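Local coordinates for protein nitrophorin Cim l NP (Cimex lectularius, PDB 2IMQ) that carries nitric oxide on a heme in bed bug saliva and delivers the gas to the victim during feeding, widening its blood vessels, at residues 162-172 with 242-253. Residues are numbered along the deposited sequence; the frame is centred on the assembly and turned at random.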
ATOM      1  N   PRO A 162      14.474  14.662  -4.820  1.00 27.19           N
ATOM      2  CA  PRO A 162      13.402  13.671  -4.736  1.00 25.36           C
ATOM      3  C   PRO A 162      13.878  12.303  -5.204  1.00 25.22           C
ATOM      4  O   PRO A 162      14.814  12.179  -6.013  1.00 25.73           O
ATOM      5  CB  PRO A 162      12.328  14.254  -5.613  1.00 25.64           C
ATOM      6  CG  PRO A 162      13.036  15.033  -6.651  1.00 27.19           C
ATOM      7  CD  PRO A 162      14.222  15.630  -5.899  1.00 28.10           C
ATOM      8  N   SER A 163      13.236  11.252  -4.699  1.00 23.16           N
ATOM      9  CA  SER A 163      13.624   9.879  -5.006  1.00 22.26           C
ATOM     10  C   SER A 163      13.354   9.548  -6.477  1.00 20.19           C
ATOM     11  O   SER A 163      12.526  10.179  -7.138  1.00 22.60           O
ATOM     12  CB  SER A 163      12.829   8.898  -4.111  1.00 22.72           C
ATOM     13  OG  SER A 163      13.036   9.123  -2.712  1.00 23.73           O
ATOM     14  N   ASP A 164      14.031   8.529  -7.005  1.00 21.08           N
ATOM     15  CA  ASP A 164      13.824   8.104  -8.384  1.00 20.95           C
ATOM     16  C   ASP A 164      12.512   7.313  -8.561  1.00 19.86           C
ATOM     17  O   ASP A 164      11.812   7.477  -9.539  1.00 19.87           O
ATOM     18  CB  ASP A 164      14.963   7.212  -8.857  1.00 22.35           C
ATOM     19  CG  ASP A 164      16.249   7.964  -8.962  1.00 24.46           C
ATOM     20  OD1 ASP A 164      17.036   7.942  -7.977  1.00 27.39           O
ATOM     21  OD2 ASP A 164      16.476   8.686  -9.954  1.00 28.41           O
ATOM     22  N   PHE A 165      12.233   6.410  -7.631  1.00 20.26           N
ATOM     23  CA  PHE A 165      10.997   5.559  -7.682  1.00 19.14           C
ATOM     24  C   PHE A 165      10.274   5.634  -6.352  1.00 19.24           C
ATOM     25  O   PHE A 165      10.866   5.340  -5.304  1.00 20.09           O
ATOM     26  CB  PHE A 165      11.399   4.106  -7.959  1.00 20.68           C
ATOM     27  CG  PHE A 165      12.309   3.939  -9.164  1.00 19.58           C
ATOM     28  CD1 PHE A 165      13.615   3.580  -9.008  1.00 22.93           C
ATOM     29  CD2 PHE A 165      11.825   4.110 -10.435  1.00 20.91           C
ATOM     30  CE1 PHE A 165      14.429   3.409 -10.147  1.00 25.29           C
ATOM     31  CE2 PHE A 165      12.597   3.933 -11.559  1.00 23.83           C
ATOM     32  CZ  PHE A 165      13.921   3.602 -11.397  1.00 23.61           C
ATOM     33  N   LEU A 166       9.007   6.025  -6.416  1.00 17.11           N
ATOM     34  CA  LEU A 166       8.198   6.210  -5.235  1.00 18.05           C
ATOM     35  C   LEU A 166       6.909   5.467  -5.332  1.00 14.65           C
ATOM     36  O   LEU A 166       6.236   5.476  -6.365  1.00 16.69           O
ATOM     37  CB  LEU A 166       7.889   7.667  -4.979  1.00 18.65           C
ATOM     38  CG  LEU A 166       9.144   8.545  -4.798  1.00 19.72           C
ATOM     39  CD1 LEU A 166       9.379   9.198  -6.038  1.00 21.60           C
ATOM     40  CD2 LEU A 166       8.966   9.468  -3.633  1.00 21.04           C
ATOM     41  N   PHE A 167       6.568   4.820  -4.246  1.00 16.14           N
ATOM     42  CA  PHE A 167       5.289   4.078  -4.104  1.00 15.43           C
ATOM     43  C   PHE A 167       4.623   4.459  -2.800  1.00 15.89           C
ATOM     44  O   PHE A 167       5.285   4.599  -1.785  1.00 16.71           O
ATOM     45  CB  PHE A 167       5.588   2.571  -4.141  1.00 16.67           C
ATOM     46  CG  PHE A 167       6.287   2.166  -5.423  1.00 15.48           C
ATOM     47  CD1 PHE A 167       7.674   2.128  -5.506  1.00 16.52           C
ATOM     48  CD2 PHE A 167       5.558   1.891  -6.569  1.00 16.83           C
ATOM     49  CE1 PHE A 167       8.285   1.812  -6.719  1.00 17.13           C
ATOM     50  CE2 PHE A 167       6.174   1.587  -7.776  1.00 17.76           C
ATOM     51  CZ  PHE A 167       7.553   1.560  -7.831  1.00 18.32           C
ATOM     52  N   TRP A 168       3.314   4.600  -2.827  1.00 13.82           N
ATOM     53  CA  TRP A 168       2.562   4.921  -1.645  1.00 14.69           C
ATOM     54  C   TRP A 168       1.429   3.913  -1.658  1.00 13.15           C
ATOM     55  O   TRP A 168       0.624   3.852  -2.591  1.00 14.64           O
ATOM     56  CB  TRP A 168       1.997   6.332  -1.752  1.00 14.39           C
ATOM     57  CG  TRP A 168       1.462   6.937  -0.487  1.00 14.41           C
ATOM     58  CD1 TRP A 168       0.701   6.372   0.461  1.00 14.75           C
ATOM     59  CD2 TRP A 168       1.726   8.246  -0.043  1.00 14.99           C
ATOM     60  NE1 TRP A 168       0.434   7.260   1.475  1.00 15.44           N
ATOM     61  CE2 TRP A 168       1.061   8.433   1.178  1.00 13.88           C
ATOM     62  CE3 TRP A 168       2.446   9.333  -0.587  1.00 17.30           C
ATOM     63  CZ2 TRP A 168       1.121   9.606   1.864  1.00 16.01           C
ATOM     64  CZ3 TRP A 168       2.486  10.509   0.125  1.00 16.44           C
ATOM     65  CH2 TRP A 168       1.840  10.623   1.323  1.00 15.78           C
ATOM     66  N   ILE A 169       1.385   3.115  -0.609  1.00 13.99           N
ATOM     67  CA  ILE A 169       0.490   1.942  -0.523  1.00 13.93           C
ATOM     68  C   ILE A 169      -0.212   1.905   0.815  1.00 14.59           C
ATOM     69  O   ILE A 169       0.398   2.144   1.852  1.00 16.88           O
ATOM     70  CB  ILE A 169       1.259   0.625  -0.755  1.00 14.67           C
ATOM     71  CG1 ILE A 169       2.452   0.478   0.196  1.00 16.50           C
ATOM     72  CG2 ILE A 169       1.693   0.557  -2.218  1.00 16.42           C
ATOM     73  CD1 ILE A 169       3.110  -0.934   0.057  1.00 18.22           C
ATOM     74  N   GLY A 170      -1.502   1.614   0.773  1.00 14.65           N
ATOM     75  CA  GLY A 170      -2.294   1.517   1.975  1.00 15.39           C
ATOM     76  C   GLY A 170      -3.674   2.054   1.693  1.00 13.69           C
ATOM     77  O   GLY A 170      -4.033   2.411   0.565  1.00 14.43           O
ATOM     78  N   ASP A 171      -4.442   2.094   2.760  1.00 13.66           N
ATOM     79  CA  ASP A 171      -5.770   2.671   2.731  1.00 14.21           C
ATOM     80  C   ASP A 171      -5.601   4.170   2.952  1.00 13.80           C
ATOM     81  O   ASP A 171      -5.220   4.607   4.063  1.00 16.50           O
ATOM     82  CB  ASP A 171      -6.671   2.039   3.768  1.00 14.49           C
ATOM     83  CG  ASP A 171      -8.042   2.648   3.842  1.00 14.26           C
ATOM     84  OD1 ASP A 171      -8.293   3.642   3.105  1.00 14.89           O
ATOM     85  OD2 ASP A 171      -8.854   2.110   4.630  1.00 17.21           O
ATOM     86  N   LEU A 172      -5.812   4.949   1.904  1.00 13.70           N
ATOM     87  CA  LEU A 172      -5.621   6.390   1.912  1.00 13.86           C
ATOM     88  C   LEU A 172      -6.748   7.190   2.583  1.00 12.68           C
ATOM     89  O   LEU A 172      -6.691   8.395   2.624  1.00 13.73           O
ATOM     90  CB  LEU A 172      -5.443   6.896   0.505  1.00 15.11           C
ATOM     91  CG  LEU A 172      -4.358   6.222  -0.369  1.00 18.95           C
ATOM     92  CD1 LEU A 172      -4.362   6.804  -1.759  1.00 19.07           C
ATOM     93  CD2 LEU A 172      -2.978   6.300   0.224  1.00 22.18           C
ATOM     94  N   THR A 242     -10.503   1.042  -0.990  1.00 12.18           N
ATOM     95  CA  THR A 242      -9.825   1.442   0.241  1.00 13.58           C
ATOM     96  C   THR A 242      -8.310   1.346   0.113  1.00 13.28           C
ATOM     97  O   THR A 242      -7.613   2.364   0.012  1.00 14.31           O
ATOM     98  CB  THR A 242     -10.408   0.711   1.404  1.00 13.69           C
ATOM     99  OG1 THR A 242     -10.309  -0.678   1.168  1.00 15.38           O
ATOM    100  CG2 THR A 242     -11.846   1.051   1.549  1.00 14.92           C
ATOM    101  N   ASP A 243      -7.803   0.144  -0.039  1.00 13.40           N
ATOM    102  CA  ASP A 243      -6.351  -0.052  -0.313  1.00 13.57           C
ATOM    103  C   ASP A 243      -6.017   0.406  -1.724  1.00 13.04           C
ATOM    104  O   ASP A 243      -6.683  -0.008  -2.677  1.00 14.28           O
ATOM    105  CB  ASP A 243      -5.992  -1.515  -0.137  1.00 14.71           C
ATOM    106  CG  ASP A 243      -5.926  -1.871   1.338  1.00 17.25           C
ATOM    107  OD1 ASP A 243      -4.870  -1.519   1.967  1.00 17.71           O
ATOM    108  OD2 ASP A 243      -6.856  -2.433   1.978  1.00 18.29           O
ATOM    109  N   ARG A 244      -4.984   1.224  -1.870  1.00 12.54           N
ATOM    110  CA  ARG A 244      -4.580   1.790  -3.112  1.00 12.66           C
ATOM    111  C   ARG A 244      -3.087   1.689  -3.232  1.00 13.03           C
ATOM    112  O   ARG A 244      -2.359   1.634  -2.249  1.00 14.18           O
ATOM    113  CB  ARG A 244      -4.985   3.291  -3.235  1.00 13.12           C
ATOM    114  CG  ARG A 244      -6.398   3.601  -2.788  1.00 13.70           C
ATOM    115  CD  ARG A 244      -7.509   3.044  -3.667  1.00 13.86           C
ATOM    116  NE  ARG A 244      -7.759   3.849  -4.833  1.00 14.60           N
ATOM    117  CZ  ARG A 244      -8.651   4.821  -4.902  1.00 13.53           C
ATOM    118  NH1 ARG A 244      -9.436   5.112  -3.861  1.00 13.43           N
ATOM    119  NH2 ARG A 244      -8.740   5.537  -6.023  1.00 15.09           N
ATOM    120  N   ALA A 245      -2.628   1.713  -4.478  1.00 12.96           N
ATOM    121  CA  ALA A 245      -1.196   1.878  -4.798  1.00 13.07           C
ATOM    122  C   ALA A 245      -1.019   3.029  -5.733  1.00 14.05           C
ATOM    123  O   ALA A 245      -1.640   3.073  -6.801  1.00 15.69           O
ATOM    124  CB  ALA A 245      -0.646   0.600  -5.458  1.00 15.43           C
ATOM    125  N   LEU A 246      -0.181   3.965  -5.331  1.00 13.49           N
ATOM    126  CA  LEU A 246       0.146   5.131  -6.134  1.00 13.41           C
ATOM    127  C   LEU A 246       1.642   5.084  -6.402  1.00 14.78           C
ATOM    128  O   LEU A 246       2.443   4.595  -5.606  1.00 15.38           O
ATOM    129  CB  LEU A 246      -0.147   6.429  -5.383  1.00 14.65           C
ATOM    130  CG  LEU A 246      -1.534   6.595  -4.880  1.00 14.65           C
ATOM    131  CD1 LEU A 246      -1.638   7.931  -4.145  1.00 16.90           C
ATOM    132  CD2 LEU A 246      -2.578   6.450  -5.986  1.00 16.70           C
ATOM    133  N   TYR A 247       2.028   5.623  -7.551  1.00 14.60           N
ATOM    134  CA  TYR A 247       3.440   5.678  -7.932  1.00 15.17           C
ATOM    135  C   TYR A 247       3.812   6.989  -8.554  1.00 15.54           C
ATOM    136  O   TYR A 247       2.971   7.677  -9.102  1.00 16.77           O
ATOM    137  CB  TYR A 247       3.781   4.557  -8.922  1.00 16.11           C
ATOM    138  CG  TYR A 247       3.125   4.608 -10.265  1.00 16.47           C
ATOM    139  CD1 TYR A 247       3.776   5.193 -11.382  1.00 19.31           C
ATOM    140  CD2 TYR A 247       1.880   4.103 -10.484  1.00 17.23           C
ATOM    141  CE1 TYR A 247       3.172   5.235 -12.650  1.00 18.76           C
ATOM    142  CE2 TYR A 247       1.303   4.117 -11.749  1.00 17.84           C
ATOM    143  CZ  TYR A 247       1.924   4.687 -12.815  1.00 20.73           C
ATOM    144  OH  TYR A 247       1.268   4.674 -14.054  1.00 24.14           O
ATOM    145  N   LYS A 248       5.105   7.292  -8.470  1.00 16.80           N
ATOM    146  CA  LYS A 248       5.639   8.519  -9.044  1.00 17.60           C
ATOM    147  C   LYS A 248       7.129   8.336  -9.154  1.00 18.42           C
ATOM    148  O   LYS A 248       7.735   7.608  -8.387  1.00 17.48           O
ATOM    149  CB  LYS A 248       5.375   9.711  -8.081  1.00 19.89           C
ATOM    150  CG  LYS A 248       5.547  11.111  -8.594  1.00 20.89           C
ATOM    151  CD  LYS A 248       5.064  12.102  -7.521  1.00 22.71           C
ATOM    152  CE  LYS A 248       5.293  13.504  -8.024  1.00 26.67           C
ATOM    153  NZ  LYS A 248       4.819  14.510  -7.129  1.00 29.38           N
ATOM    154  N   SER A 249       7.728   9.147 -10.022  1.00 19.08           N
ATOM    155  CA  SER A 249       9.183   9.354 -10.073  1.00 18.34           C
ATOM    156  C   SER A 249       9.474  10.807  -9.879  1.00 20.60           C
ATOM    157  O   SER A 249       8.810  11.638 -10.439  1.00 20.86           O
ATOM    158  CB  SER A 249       9.760   8.951 -11.416  1.00 18.67           C
ATOM    159  OG  SER A 249      11.185   9.221 -11.510  1.00 19.74           O
ATOM    160  N   GLY A 250      10.499  11.075  -9.087  1.00 21.37           N
ATOM    161  CA  GLY A 250      10.999  12.416  -8.920  1.00 21.21           C
ATOM    162  C   GLY A 250      11.964  12.853 -10.008  1.00 21.55           C
ATOM    163  O   GLY A 250      12.350  14.022 -10.044  1.00 22.54           O
ATOM    164  N   THR A 251      12.353  11.950 -10.892  1.00 21.89           N
ATOM    165  CA  THR A 251      13.517  12.183 -11.764  1.00 21.97           C
ATOM    166  C   THR A 251      13.287  11.737 -13.193  1.00 22.05           C
ATOM    167  O   THR A 251      14.254  11.472 -13.942  1.00 23.61           O
ATOM    168  CB  THR A 251      14.765  11.481 -11.221  1.00 22.68           C
ATOM    169  OG1 THR A 251      14.486  10.078 -11.107  1.00 24.32           O
ATOM    170  CG2 THR A 251      15.182  11.953  -9.869  1.00 25.14           C
ATOM    171  N   GLY A 252      12.040  11.619 -13.593  1.00 22.08           N
ATOM    172  CA  GLY A 252      11.702  11.368 -14.963  1.00 22.90           C
ATOM    173  C   GLY A 252      11.882   9.905 -15.365  1.00 23.11           C
ATOM    174  O   GLY A 252      11.896   9.611 -16.556  1.00 25.82           O
ATOM    175  N   LYS A 253      11.993   8.999 -14.393  1.00 23.31           N
ATOM    176  CA  LYS A 253      12.125   7.562 -14.662  1.00 24.15           C
ATOM    177  C   LYS A 253      10.773   6.953 -14.989  1.00 23.12           C
ATOM    178  O   LYS A 253       9.718   7.397 -14.501  1.00 23.14           O
ATOM    179  CB  LYS A 253      12.702   6.845 -13.484  1.00 24.35           C
ATOM    180  CG  LYS A 253      14.019   7.314 -12.951  1.00 28.17           C
ATOM    181  CD  LYS A 253      15.092   7.239 -13.996  1.00 28.70           C
ATOM    182  CE  LYS A 253      16.432   7.437 -13.397  1.00 33.31           C
ATOM    183  NZ  LYS A 253      17.442   7.605 -14.498  1.00 36.13           N
TER
HETATM  184  O   HOH W   1      -3.929  -0.641   4.388  1.00 22.63           O
HETATM  185  O   HOH W   2      -8.584   4.871   0.157  1.00 13.37           O
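The side chain of L172 lies over the aliphatic base of R244 at about a right angle, and its CD1 meets CD1 of L246 tip to tip at 3.8 Å. With CG anti to the carbonyl carbon (chi1 -53°), L172 folds back toward the strand 243-248 although its own backbone has turned a corner at G170. The bent chain of R244 carries its guanidinium away to salt bridges with E215 and D199.

Alongside, strands 165-169 and 243-248 run antiparallel, the latter at the margin of its sheet. Reciprocal backbone bonds join L166 with K248, W168 with L246, and G170 with R244; the straightest runs from L246 N to W168 O (2.9 Å, 165°). On the face turned toward strand 274-281, CG2 of I169 packs on CB of A245 and CD2 of the F167 ring meets CB of Y247 obliquely, both pairs at 4.0 Å. This face belongs to the interior of the two-sheet sandwich of the DNase I-like fold.

Past F165 and K248 one more backbone bond, G250 N to S163 O, is joined by two hydroxyls. S249 OG donates to D164 O in the carbonyl plane, on a lone pair (2.7 Å), and accepts from T251 N in an ST turn and from K253 N. T251 OG1 reaches D164 OD2 from above the carboxylate plane at 2.7 Å. At the other end, a water bridges D243 OD1, also bonded to S13 OG, and, weakly, D171 N. Three bonds thus tie S249 OG and its turn to D164, while N15, S13 and water help satisfy the buried carboxylates of D171 and D243.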